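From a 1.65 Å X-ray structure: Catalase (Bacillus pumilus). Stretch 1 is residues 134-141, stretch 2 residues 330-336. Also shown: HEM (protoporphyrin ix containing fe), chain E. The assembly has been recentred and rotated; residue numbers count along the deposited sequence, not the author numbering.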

# COMPACT_ATOMS: atom_id res chain seq x y z
N ILE A 134 23.34 -25.21 -9.70
CA ILE A 134 24.03 -24.66 -8.54
C ILE A 134 23.77 -23.19 -8.42
O ILE A 134 23.08 -22.60 -9.23
N PHE A 135 24.33 -22.56 -7.39
CA PHE A 135 24.19 -21.15 -7.21
C PHE A 135 25.53 -20.46 -6.92
O PHE A 135 26.52 -21.11 -6.63
N PHE A 136 25.49 -19.13 -6.92
CA PHE A 136 26.70 -18.30 -6.74
C PHE A 136 27.18 -18.25 -5.28
O PHE A 136 28.34 -18.05 -5.01
N ILE A 137 26.26 -18.47 -4.35
CA ILE A 137 26.45 -18.23 -2.92
C ILE A 137 25.78 -19.37 -2.17
O ILE A 137 25.04 -20.12 -2.76
N ARG A 138 26.12 -19.51 -0.89
CA ARG A 138 25.59 -20.62 -0.07
C ARG A 138 24.89 -20.16 1.21
O ARG A 138 24.58 -21.02 2.05
N ASP A 139 24.70 -18.84 1.40
CA ASP A 139 24.06 -18.33 2.59
C ASP A 139 23.18 -17.18 2.16
O ASP A 139 23.63 -16.25 1.52
N ALA A 140 21.91 -17.25 2.54
CA ALA A 140 20.95 -16.21 2.18
C ALA A 140 21.30 -14.80 2.63
O ALA A 140 20.84 -13.81 2.00
N LEU A 141 22.15 -14.66 3.65
CA LEU A 141 22.52 -13.38 4.15
C LEU A 141 23.21 -12.59 3.04
O LEU A 141 23.19 -11.36 3.05
N ASP A 330 20.42 -26.53 4.12
CA ASP A 330 21.10 -25.61 3.19
C ASP A 330 20.77 -24.14 3.60
O ASP A 330 19.61 -23.80 3.63
N LYS A 331 21.81 -23.29 3.86
CA LYS A 331 21.58 -22.05 4.52
C LYS A 331 21.03 -21.01 3.50
O LYS A 331 20.50 -20.00 3.91
N LEU A 332 21.23 -21.30 2.22
CA LEU A 332 20.68 -20.46 1.13
C LEU A 332 19.16 -20.76 1.05
O LEU A 332 18.34 -19.81 1.17
N LEU A 333 18.80 -22.04 1.03
CA LEU A 333 17.37 -22.46 1.10
C LEU A 333 16.65 -21.89 2.33
O LEU A 333 15.53 -21.38 2.22
N GLN A 334 17.30 -21.96 3.47
CA GLN A 334 16.66 -21.51 4.67
C GLN A 334 16.11 -20.07 4.58
O GLN A 334 15.02 -19.80 5.03
N GLY A 335 16.90 -19.16 4.05
CA GLY A 335 16.46 -17.81 3.86
C GLY A 335 15.31 -17.69 2.89
O GLY A 335 14.44 -16.81 3.04
N ARG A 336 15.36 -18.47 1.83
CA ARG A 336 14.28 -18.44 0.80
C ARG A 336 12.98 -18.77 1.39
O ARG A 336 11.94 -18.26 1.01

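The contact joins an irregular segment to the first turns of a helix, and its logic is clearest read along the helix. Asp330 stands at the N-cap. Its chi1 is t, and OD1 accepts from Leu333 N at 3.0 Å with a nearly straight geometry and, weakly, from Leu332 N at 2.9 Å. The side chain thus satisfies amides that the first turn leaves without backbone acceptors, while contributing almost nothing to the interface itself.

Lys331 sends its CA-to-CB bond toward stretch 1, then leads its end away in an m, t, t, t chain. The aliphatic part does the packing: CB lies 3.6 Å from Arg138 O, and CD lies 3.5 Å from Asp139 OD2. The charged end meets Asp139 through a water, which donates to Asp139 OD2 at 2.7 Å and accepts from Lys331 NZ at 3.1 Å. Asp139 starts away from the helix, but its t rotamer brings the carboxylate back; OD1 also accepts from Leu141 N at 2.9 Å, bracing the local backbone. The backbone of Lys331 supplies the one direct hydrogen bond between the stretches, a weak one from Ala140 N to Lys331 O at 3.4 Å.

Leu332 is the centrepiece, with the largest covered area of any residue here. Its CA-to-CB bond points sideways, and with chi1 t and chi2 p its two methyls both meet Ile137, while CD2 also reaches Phe135 and CD1 also reaches the heme. CD2 sits 3.6 Å from Phe135 CD2, approaching that ring obliquely, and 3.5 Å from Ile137 O, a carbonyl buried without a polar partner. CD1 packs 3.6 Å from CG1 of Ile137, a p, t side chain, and also lies 3.6 Å from HEM CBB. Phe135, its chi1 between wells at -146°, carries the apolar contact on to the heme: HEM CMC lies over one face of its ring, 3.6 Å from Phe135 CD1.

Leu333 points away and Gln334 leads its end away, so neither touches stretch 1. The helix returns to the contact at Gly335, where the lack of a side chain matters: Ala140 CB rests 3.5 Å from Gly335 CA, and an ideal CB on Gly335 would fall 2.1 Å from Ala140 CB, a clash. Ala140 CB also meets the heme, 3.6 Å from HEM CBB.

Arg336 leaves stretch 1 alone and turns to the cofactor. Starting from an m chi1, it sets one face of its guanidinium against the heme, with NH2 3.3 Å from HEM C4C, while its nitrogens find hydrogen-bond partners elsewhere in the structure.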

# COMPACT_ATOMS: atom_id res chain seq x y z
CB ILE A 134 25.53 -24.92 -8.59
CG1 ILE A 134 26.10 -24.42 -9.90
CG2 ILE A 134 25.82 -26.40 -8.48
CD1 ILE A 134 27.56 -24.37 -9.88
CB PHE A 135 23.16 -20.83 -6.10
CG PHE A 135 22.39 -19.61 -6.34
CD1 PHE A 135 21.58 -19.52 -7.44
CD2 PHE A 135 22.45 -18.53 -5.48
CE1 PHE A 135 20.87 -18.37 -7.73
CE2 PHE A 135 21.72 -17.38 -5.72
CZ PHE A 135 20.89 -17.31 -6.81
CB PHE A 136 26.40 -16.82 -7.08
CG PHE A 136 25.82 -16.57 -8.44
CD1 PHE A 136 24.44 -16.58 -8.63
CD2 PHE A 136 26.66 -16.23 -9.48
CE1 PHE A 136 23.90 -16.29 -9.85
CE2 PHE A 136 26.11 -15.94 -10.72
CZ PHE A 136 24.72 -15.97 -10.89
CB ILE A 137 25.87 -16.89 -2.45
CG1 ILE A 137 24.38 -16.73 -2.81
CG2 ILE A 137 26.69 -15.71 -2.97
CD1 ILE A 137 23.69 -15.59 -2.10
CB ARG A 138 26.74 -21.61 0.26
CG ARG A 138 27.83 -20.96 1.08
CD ARG A 138 28.83 -21.96 1.69
NE ARG A 138 29.54 -22.67 0.69
CZ ARG A 138 30.84 -22.54 0.40
NH1 ARG A 138 31.56 -21.50 0.86
NH2 ARG A 138 31.36 -23.39 -0.47
CB ASP A 139 25.11 -17.88 3.65
CG ASP A 139 24.49 -17.60 5.02
OD1 ASP A 139 23.48 -16.85 5.04
OD2 ASP A 139 24.92 -18.17 6.05
CB ALA A 140 19.58 -16.63 2.73
CB LEU A 141 23.42 -13.45 5.39
CG LEU A 141 23.75 -12.18 6.12
CD1 LEU A 141 22.53 -11.45 6.63
CD2 LEU A 141 24.62 -12.53 7.33
CB ASP A 330 20.60 -26.01 1.80
CG ASP A 330 21.06 -25.07 0.65
OD1 ASP A 330 21.14 -23.86 0.87
OD2 ASP A 330 21.14 -25.55 -0.50
CB LYS A 331 22.85 -21.46 5.15
CG LYS A 331 23.46 -22.31 6.26
CD LYS A 331 24.70 -21.62 6.84
CE LYS A 331 25.49 -22.60 7.68
NZ LYS A 331 26.69 -21.92 8.20
CB LEU A 332 21.42 -20.81 -0.17
CG LEU A 332 21.09 -19.84 -1.32
CD1 LEU A 332 21.75 -18.48 -1.08
CD2 LEU A 332 21.53 -20.49 -2.58
CB LEU A 333 17.25 -23.95 1.07
CG LEU A 333 15.85 -24.54 1.26
CD1 LEU A 333 14.87 -24.05 0.21
CD2 LEU A 333 15.96 -26.09 1.22
CB GLN A 334 17.58 -21.67 5.89
CG GLN A 334 17.94 -23.12 6.20
CD GLN A 334 16.94 -23.85 7.05
OE1 GLN A 334 16.53 -23.35 8.09
NE2 GLN A 334 16.51 -24.99 6.60
CB ARG A 336 14.61 -19.40 -0.36
CG ARG A 336 15.87 -19.05 -1.16
CD ARG A 336 16.15 -20.09 -2.26
NE ARG A 336 15.15 -19.95 -3.35
CZ ARG A 336 14.83 -20.90 -4.21
NH1 ARG A 336 15.39 -22.06 -4.11
NH2 ARG A 336 13.96 -20.68 -5.18
CHA HEM E . 12.01 -15.06 -7.44
CHB HEM E . 14.49 -14.32 -3.34
CHC HEM E . 17.64 -17.94 -4.69
CHD HEM E . 14.64 -19.01 -8.34
C1A HEM E . 12.44 -14.53 -6.23
C2A HEM E . 11.85 -13.42 -5.55
C3A HEM E . 12.55 -13.22 -4.40
C4A HEM E . 13.56 -14.20 -4.36
CMA HEM E . 12.34 -12.26 -3.26
CAA HEM E . 10.65 -12.68 -6.04
CBA HEM E . 9.45 -13.64 -5.85
CGA HEM E . 8.16 -12.98 -6.12
O1A HEM E . 7.15 -13.70 -6.25
O2A HEM E . 8.04 -11.73 -6.11
C1B HEM E . 15.56 -15.25 -3.41
C2B HEM E . 16.56 -15.34 -2.39
C3B HEM E . 17.45 -16.32 -2.75
C4B HEM E . 16.96 -16.90 -4.01
CMB HEM E . 16.59 -14.49 -1.15
CAB HEM E . 18.63 -16.82 -2.04
CBB HEM E . 18.79 -16.52 -0.75
C1C HEM E . 17.08 -18.55 -5.81
C2C HEM E . 17.46 -19.79 -6.27
C3C HEM E . 16.63 -20.08 -7.31
C4C HEM E . 15.68 -19.04 -7.45
CMC HEM E . 18.64 -20.57 -5.74
CAC HEM E . 16.59 -21.31 -8.02
CBC HEM E . 17.01 -22.39 -7.39
C1D HEM E . 13.69 -17.98 -8.35
C2D HEM E . 12.65 -17.92 -9.37
C3D HEM E . 11.92 -16.82 -9.16
C4D HEM E . 12.53 -16.20 -7.99
CMD HEM E . 12.50 -18.95 -10.45
CAD HEM E . 10.72 -16.33 -9.94
CBD HEM E . 9.51 -17.13 -9.41
CGD HEM E . 8.36 -16.64 -10.23
O1D HEM E . 8.21 -17.14 -11.34
O2D HEM E . 7.57 -15.75 -9.81
NA HEM E . 13.49 -15.04 -5.47
NB HEM E . 15.86 -16.20 -4.32
NC HEM E . 15.95 -18.13 -6.48
ND HEM E . 13.59 -16.94 -7.53
FE HEM E . 14.69 -16.59 -5.99
O HOH W 1 27.27 -19.54 6.37